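Local coordinates for lysine-sensitive aspartokinase 3 (Escherichia coli, PDB 2J0W), which phosphorylates aspartate with ATP to give 4-phospho-L-aspartate, the first step on the pathway to lysine, and is inhibited by lysine through its regulatory ACT domains, at residues E128-R133 with L178-G183; L351-T356 with T364-S369; A387-I392 with E437-K442. All coordinates share one frame; numbering follows the deposited sequence.

Interaction 1: residues E128-R133 with L178-G183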
# COMPACT_ATOMS: atom_id res chain seq x y z
N GLU A 128 -17.04 -16.57 45.55
CA GLU A 128 -17.25 -17.60 46.55
C GLU A 128 -15.93 -18.19 47.01
O GLU A 128 -15.75 -18.51 48.18
CB GLU A 128 -18.15 -18.70 46.00
CG GLU A 128 -19.60 -18.28 45.92
CD GLU A 128 -20.06 -17.59 47.20
OE1 GLU A 128 -20.02 -18.23 48.28
OE2 GLU A 128 -20.46 -16.41 47.12
N ILE A 129 -14.99 -18.35 46.08
CA ILE A 129 -13.69 -18.88 46.45
C ILE A 129 -12.96 -17.86 47.33
O ILE A 129 -12.12 -18.24 48.15
CB ILE A 129 -12.85 -19.21 45.21
CG1 ILE A 129 -13.17 -20.62 44.76
CG2 ILE A 129 -11.39 -19.07 45.52
CD1 ILE A 129 -12.20 -21.16 43.73
N LEU A 130 -13.29 -16.59 47.16
CA LEU A 130 -12.64 -15.53 47.93
C LEU A 130 -13.26 -15.36 49.31
O LEU A 130 -12.55 -15.07 50.28
CB LEU A 130 -12.69 -14.20 47.18
CG LEU A 130 -11.82 -14.12 45.92
CD1 LEU A 130 -11.80 -12.69 45.43
CD2 LEU A 130 -10.42 -14.57 46.24
N ARG A 131 -14.58 -15.53 49.41
CA ARG A 131 -15.27 -15.42 50.69
C ARG A 131 -15.08 -16.67 51.55
O ARG A 131 -15.29 -16.64 52.76
CB ARG A 131 -16.75 -15.15 50.48
CG ARG A 131 -17.01 -13.76 49.96
CD ARG A 131 -18.47 -13.47 49.85
NE ARG A 131 -18.69 -12.08 49.47
CZ ARG A 131 -19.89 -11.55 49.22
NH1 ARG A 131 -20.98 -12.30 49.31
NH2 ARG A 131 -19.99 -10.28 48.87
N GLU A 132 -14.67 -17.76 50.91
CA GLU A 132 -14.44 -19.01 51.62
C GLU A 132 -13.14 -18.82 52.40
O GLU A 132 -12.69 -19.70 53.14
CB GLU A 132 -14.29 -20.16 50.62
CG GLU A 132 -14.40 -21.54 51.23
CD GLU A 132 -14.79 -22.59 50.21
OE1 GLU A 132 -13.90 -23.33 49.73
OE2 GLU A 132 -16.00 -22.67 49.88
N ARG A 133 -12.53 -17.64 52.22
CA ARG A 133 -11.29 -17.28 52.90
C ARG A 133 -11.49 -16.03 53.74
O ARG A 133 -10.52 -15.35 54.07
CB ARG A 133 -10.20 -16.97 51.89
CG ARG A 133 -9.88 -18.07 50.92
CD ARG A 133 -8.69 -17.65 50.10
NE ARG A 133 -8.22 -18.73 49.24
CZ ARG A 133 -7.04 -18.73 48.63
NH1 ARG A 133 -6.22 -17.71 48.80
NH2 ARG A 133 -6.69 -19.75 47.86
N LEU A 178 -13.33 -5.26 47.83
CA LEU A 178 -12.94 -5.90 46.59
C LEU A 178 -14.10 -6.07 45.63
O LEU A 178 -15.25 -6.27 46.04
CB LEU A 178 -12.30 -7.25 46.88
CG LEU A 178 -11.21 -7.60 45.89
CD1 LEU A 178 -10.22 -6.45 45.81
CD2 LEU A 178 -10.52 -8.89 46.32
N VAL A 179 -13.79 -6.02 44.34
CA VAL A 179 -14.80 -6.14 43.31
C VAL A 179 -14.39 -7.09 42.20
O VAL A 179 -13.36 -6.92 41.56
CB VAL A 179 -15.12 -4.78 42.73
CG1 VAL A 179 -16.18 -4.90 41.65
CG2 VAL A 179 -15.58 -3.86 43.85
N ILE A 180 -15.22 -8.09 41.97
CA ILE A 180 -14.96 -9.07 40.94
C ILE A 180 -16.02 -8.86 39.86
O ILE A 180 -17.22 -8.82 40.15
CB ILE A 180 -15.06 -10.50 41.52
CG1 ILE A 180 -14.18 -10.58 42.77
CG2 ILE A 180 -14.63 -11.53 40.49
CD1 ILE A 180 -12.80 -10.01 42.56
N THR A 181 -15.57 -8.69 38.62
CA THR A 181 -16.50 -8.49 37.52
C THR A 181 -16.03 -9.25 36.28
O THR A 181 -14.98 -9.91 36.31
CB THR A 181 -16.69 -6.99 37.23
OG1 THR A 181 -17.75 -6.84 36.28
CG2 THR A 181 -15.39 -6.34 36.69
N GLN A 182 -16.78 -9.15 35.19
CA GLN A 182 -16.43 -9.88 33.97
C GLN A 182 -15.95 -9.10 32.77
O GLN A 182 -16.47 -8.03 32.44
CB GLN A 182 -17.63 -10.75 33.55
CG GLN A 182 -18.97 -10.04 33.61
CD GLN A 182 -19.45 -9.76 35.02
OE1 GLN A 182 -20.14 -8.77 35.27
NE2 GLN A 182 -19.09 -10.64 35.96
N GLY A 183 -14.93 -9.62 32.09
CA GLY A 183 -14.45 -8.93 30.91
C GLY A 183 -15.19 -9.51 29.71
O GLY A 183 -16.04 -10.38 29.88

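Interaction 2: residues L351-T356 with T364-S369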
# COMPACT_ATOMS: atom_id res chain seq x y z
N LEU A 351 -5.23 -5.91 -1.03
CA LEU A 351 -5.67 -5.75 0.35
C LEU A 351 -5.46 -7.01 1.21
O LEU A 351 -5.84 -8.11 0.81
CB LEU A 351 -7.15 -5.37 0.35
CG LEU A 351 -7.50 -4.06 -0.37
CD1 LEU A 351 -8.98 -4.01 -0.66
CD2 LEU A 351 -7.09 -2.88 0.49
N THR A 352 -4.84 -6.82 2.38
CA THR A 352 -4.57 -7.93 3.31
C THR A 352 -5.66 -8.00 4.37
O THR A 352 -5.68 -7.19 5.29
CB THR A 352 -3.20 -7.74 4.03
OG1 THR A 352 -2.14 -7.75 3.06
CG2 THR A 352 -2.97 -8.86 5.02
N LEU A 353 -6.55 -8.98 4.25
CA LEU A 353 -7.67 -9.10 5.19
C LEU A 353 -7.57 -10.16 6.29
O LEU A 353 -7.43 -11.36 6.03
CB LEU A 353 -8.97 -9.31 4.42
CG LEU A 353 -9.29 -8.17 3.45
CD1 LEU A 353 -10.71 -8.34 2.89
CD2 LEU A 353 -9.14 -6.84 4.17
N ASP A 354 -7.67 -9.69 7.53
CA ASP A 354 -7.60 -10.54 8.71
C ASP A 354 -8.98 -11.10 9.05
O ASP A 354 -10.00 -10.55 8.62
CB ASP A 354 -7.04 -9.72 9.88
CG ASP A 354 -6.94 -10.53 11.16
OD1 ASP A 354 -6.63 -11.74 11.08
OD2 ASP A 354 -7.15 -9.93 12.24
N THR A 355 -9.03 -12.20 9.80
CA THR A 355 -10.32 -12.76 10.18
C THR A 355 -11.00 -11.73 11.07
O THR A 355 -10.36 -10.81 11.58
CB THR A 355 -10.18 -14.06 10.95
OG1 THR A 355 -9.34 -13.85 12.10
CG2 THR A 355 -9.59 -15.16 10.04
N THR A 356 -12.31 -11.89 11.25
CA THR A 356 -13.09 -10.96 12.05
C THR A 356 -12.72 -10.84 13.52
O THR A 356 -12.70 -9.74 14.08
CB THR A 356 -14.59 -11.33 11.96
OG1 THR A 356 -14.79 -12.63 12.54
CG2 THR A 356 -15.03 -11.36 10.49
N THR A 364 -18.96 -13.26 8.08
CA THR A 364 -18.27 -13.36 6.80
C THR A 364 -17.94 -11.96 6.28
O THR A 364 -18.84 -11.16 6.00
CB THR A 364 -19.15 -14.12 5.77
OG1 THR A 364 -18.52 -14.13 4.49
CG2 THR A 364 -20.54 -13.48 5.67
N LEU A 365 -16.65 -11.66 6.16
CA LEU A 365 -16.20 -10.34 5.71
C LEU A 365 -16.70 -9.91 4.33
O LEU A 365 -17.28 -8.83 4.19
CB LEU A 365 -14.67 -10.26 5.74
CG LEU A 365 -13.84 -11.52 5.95
CD1 LEU A 365 -13.06 -11.89 4.69
CD2 LEU A 365 -12.88 -11.27 7.09
N LEU A 366 -16.50 -10.75 3.33
CA LEU A 366 -16.91 -10.39 1.98
C LEU A 366 -18.35 -10.67 1.57
O LEU A 366 -18.67 -11.75 1.06
CB LEU A 366 -15.95 -11.02 0.97
CG LEU A 366 -14.51 -10.52 1.16
CD1 LEU A 366 -13.70 -10.85 -0.08
CD2 LEU A 366 -14.51 -9.01 1.40
N THR A 367 -19.20 -9.67 1.78
CA THR A 367 -20.62 -9.74 1.45
C THR A 367 -20.84 -9.53 -0.05
O THR A 367 -20.15 -8.73 -0.68
CB THR A 367 -21.38 -8.65 2.22
OG1 THR A 367 -21.07 -7.36 1.67
CG2 THR A 367 -20.96 -8.66 3.69
N GLN A 368 -21.79 -10.25 -0.62
CA GLN A 368 -22.10 -10.15 -2.05
C GLN A 368 -22.56 -8.76 -2.48
O GLN A 368 -22.47 -8.42 -3.66
CB GLN A 368 -23.15 -11.19 -2.43
CG GLN A 368 -22.68 -12.64 -2.22
CD GLN A 368 -21.91 -13.20 -3.40
OE1 GLN A 368 -22.50 -13.44 -4.46
NE2 GLN A 368 -20.59 -13.41 -3.24
N SER A 369 -23.07 -7.98 -1.54
CA SER A 369 -23.51 -6.62 -1.86
C SER A 369 -22.24 -5.87 -2.22
O SER A 369 -22.14 -5.20 -3.25
CB SER A 369 -24.19 -5.97 -0.65
OG SER A 369 -23.26 -5.68 0.38

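Interaction 3: residues A387-I392 with E437-K442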
# COMPACT_ATOMS: atom_id res chain seq x y z
N ALA A 387 -1.09 -16.71 5.31
CA ALA A 387 -0.71 -16.31 6.66
C ALA A 387 0.25 -15.11 6.67
O ALA A 387 1.20 -15.06 5.89
CB ALA A 387 -0.07 -17.49 7.38
N LEU A 388 -0.01 -14.16 7.56
CA LEU A 388 0.84 -12.97 7.66
C LEU A 388 1.98 -13.15 8.66
O LEU A 388 1.77 -13.65 9.76
CB LEU A 388 0.03 -11.75 8.11
CG LEU A 388 0.90 -10.51 8.40
CD1 LEU A 388 1.25 -9.84 7.10
CD2 LEU A 388 0.18 -9.53 9.29
N VAL A 389 3.18 -12.73 8.26
CA VAL A 389 4.33 -12.80 9.15
C VAL A 389 4.86 -11.37 9.34
O VAL A 389 5.14 -10.66 8.37
CB VAL A 389 5.46 -13.70 8.58
CG1 VAL A 389 6.71 -13.58 9.45
CG2 VAL A 389 5.01 -15.15 8.57
N ALA A 390 4.96 -10.96 10.59
CA ALA A 390 5.42 -9.62 10.91
C ALA A 390 6.69 -9.60 11.76
O ALA A 390 6.84 -10.41 12.66
CB ALA A 390 4.32 -8.88 11.63
N LEU A 391 7.59 -8.67 11.46
CA LEU A 391 8.81 -8.52 12.25
C LEU A 391 8.70 -7.19 12.96
O LEU A 391 8.58 -6.14 12.32
CB LEU A 391 10.05 -8.49 11.38
CG LEU A 391 11.26 -7.93 12.15
CD1 LEU A 391 11.65 -8.90 13.26
CD2 LEU A 391 12.42 -7.71 11.22
N ILE A 392 8.75 -7.21 14.27
CA ILE A 392 8.66 -5.97 15.01
C ILE A 392 9.98 -5.61 15.64
O ILE A 392 10.69 -6.47 16.18
CB ILE A 392 7.58 -6.05 16.07
CG1 ILE A 392 6.24 -6.24 15.37
CG2 ILE A 392 7.59 -4.80 16.96
CD1 ILE A 392 5.07 -6.05 16.26
N GLU A 437 4.46 -21.68 9.87
CA GLU A 437 5.32 -21.89 11.03
C GLU A 437 6.79 -22.17 10.72
O GLU A 437 7.68 -21.64 11.40
CB GLU A 437 4.75 -23.00 11.92
CG GLU A 437 3.37 -22.67 12.45
CD GLU A 437 2.88 -23.65 13.48
OE1 GLU A 437 3.08 -24.87 13.29
OE2 GLU A 437 2.28 -23.21 14.48
N GLN A 438 7.07 -22.98 9.69
CA GLN A 438 8.46 -23.27 9.34
C GLN A 438 9.21 -21.95 9.06
O GLN A 438 10.41 -21.83 9.33
CB GLN A 438 8.54 -24.20 8.13
CG GLN A 438 9.95 -24.71 7.88
CD GLN A 438 10.12 -25.43 6.55
OE1 GLN A 438 11.22 -25.85 6.20
NE2 GLN A 438 9.03 -25.57 5.81
N VAL A 439 8.50 -20.97 8.51
CA VAL A 439 9.09 -19.67 8.23
C VAL A 439 9.39 -18.97 9.56
O VAL A 439 10.51 -18.50 9.78
CB VAL A 439 8.13 -18.80 7.39
CG1 VAL A 439 8.65 -17.37 7.30
CG2 VAL A 439 7.98 -19.39 6.00
N VAL A 440 8.40 -18.92 10.44
CA VAL A 440 8.58 -18.28 11.74
C VAL A 440 9.79 -18.85 12.46
O VAL A 440 10.54 -18.13 13.13
CB VAL A 440 7.35 -18.48 12.61
CG1 VAL A 440 7.56 -17.85 13.98
CG2 VAL A 440 6.15 -17.89 11.92
N GLN A 441 9.97 -20.15 12.32
CA GLN A 441 11.08 -20.84 12.95
C GLN A 441 12.38 -20.44 12.27
O GLN A 441 13.31 -19.96 12.92
CB GLN A 441 10.86 -22.35 12.85
CG GLN A 441 9.74 -22.88 13.75
CD GLN A 441 9.09 -24.14 13.21
OE1 GLN A 441 8.25 -24.75 13.87
NE2 GLN A 441 9.46 -24.53 11.99
N LYS A 442 12.44 -20.60 10.95
CA LYS A 442 13.65 -20.24 10.24
C LYS A 442 14.12 -18.83 10.58
O LYS A 442 15.31 -18.64 10.85
CB LYS A 442 13.45 -20.38 8.74
CG LYS A 442 13.48 -21.82 8.26
CD LYS A 442 14.80 -22.51 8.62
CE LYS A 442 14.80 -23.97 8.18
NZ LYS A 442 14.44 -24.11 6.73

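Interaction 1: residues E128-R133 with L178-G183
Leu130 turns its CG anti to the carbonyl carbon (chi1 -69°), and an extended second torsion then carries CD1 out from the helix toward Leu178 and Ile180. Ile180 answers with CG1 beside its own backbone N, while a second torsion of -48° folds CD1 back. One methyl of Leu130 does all the touching. Its CD1 lies 4.1 Å from Leu178 CD2 and equally 4.1 Å from Ile180 CD1, with Ile180 CG1 at a similar distance, so the leucine tip meets two residues spaced two apart on one face of the strand. The approaches differ: Leu130 and Ile180 come tip to tip, whereas Leu178 runs across Leu130 at about a right angle. All three residues are buried and the contact is entirely apolar, joining the helix to the sheet by van der Waals packing, with about 80 Å² of surface buried, both sides summed. The contact belongs to the alpha/beta sandwich of the amino acid kinase domain, where helices cover a mostly parallel sheet. Here strand 178-182 lies between parallel strands 137-139 and 33-38, Ile180 also rests on Val36, Leu38 and, one turn earlier in helix 108-131, Phe126, and Leu130 additionally touches Ala24 of helix 17-27.

Interaction 2: residues L351-T356 with T364-S369
Leu353 and Leu366 meet in the regulatory ACT region, where the end of strand 348-353 faces the turn that leads into helix 368-377, a strand-loop-helix connection of the ACT fold. The apolar part has two centres. In the first, Leu353 CD1 lies 4.1 Å from Leu366 CD2, the two side chains crossing at a slant; Leu353 is buried and also packs on Val339, one of the residues that bind the inhibitor lysine. In the second, Leu365 points its CD2 at the loop after the strand and reaches Thr356 CG2 at 4.0 Å. Thr356 can offer that methyl because its OG1 sits between backbone N and carbonyl carbon (chi1 64°), which sets CG2 beside the N, facing Leu365.

A methyl-to-carbonyl approach forms a second class: Leu365 CD2 comes 3.3 Å from Asp354 O, a close approach whose exact length is doubtful, because the leucine side chain is modelled nearly eclipsed.

Polar groups act within each side or on outside partners. Asp354 OD1 is hydrogen-bonded by Gln308 NE2, and Thr356 OG1 pairs with Ser358 N, so their polar ends are engaged outside the contact, and Leu365 and Leu366 make the approach to the strand side. Thr367 occupies the N-cap of helix 368-377: its OG1 bonds Leu370 N and lies 3.0 Å from Ser369 OG, the two hydroxyls sharing a hydrogen bond.

Interaction 3: residues A387-I392 with E437-K442
Val389, Val439 and Val440 meet with no ring, amide or carboxylate among them, so this contact has no faces or edges to stack; branched aliphatic methyls alone make it. The flat groups nearby belong to its surroundings, where Val389 also touches Phe429 on the adjoining strand and Val439 touches Phe413 in a loop. Across the contact a single methyl of Val389 serves both helix residues: CG2 is 4.4 Å from Val439 CG1 and 4.5 Å from Val440 CG2. These are relaxed distances, and only 88 Å², both sides summed, is buried. In Val389, CG1 lies anti to the backbone N (chi1 172°), which puts CG2 beside the N and anti to the carbonyl carbon. The CB of Val389 points at the helix and that of Val439 points back at the strand, whereas Val440 leaves the helix to one side and meets the same methyl with its CG2.

This is the helix-on-sheet layer of an ACT domain, in which helix 436-448 covers one face of an antiparallel sheet. Strand 386-393 runs there between strands 299-313 and 426-432; Val389 pairs by backbone hydrogen bonds with Phe429, and its neighbours Leu388 and Ala390 pair with Arg305 and Ala303 on the other flank. Within the helix, Gln441 N donates to Glu437 O at 2.9 Å. Val440 lies about 9 Å, side chain to ligand, from the bound ADP.

The three contacts follow one another along the chain, each closing before the next opens. Interaction 1 belongs to the amino acid kinase part, on the far side of the chain's centre from the other two; its centre is 40 Å from that of interaction 2 and equally far from that of interaction 3. Interactions 2 and 3 lie closer, 23 Å between centres and about 5 Å between nearest atoms, without touching. Both reach the same antiparallel sheet, in which strand 299-313 pairs with strands 348-353 and 386-393. One contact lies within the kinase part and two within the ACT part that carries regulation; both later contacts lie in the region required for homodimerization.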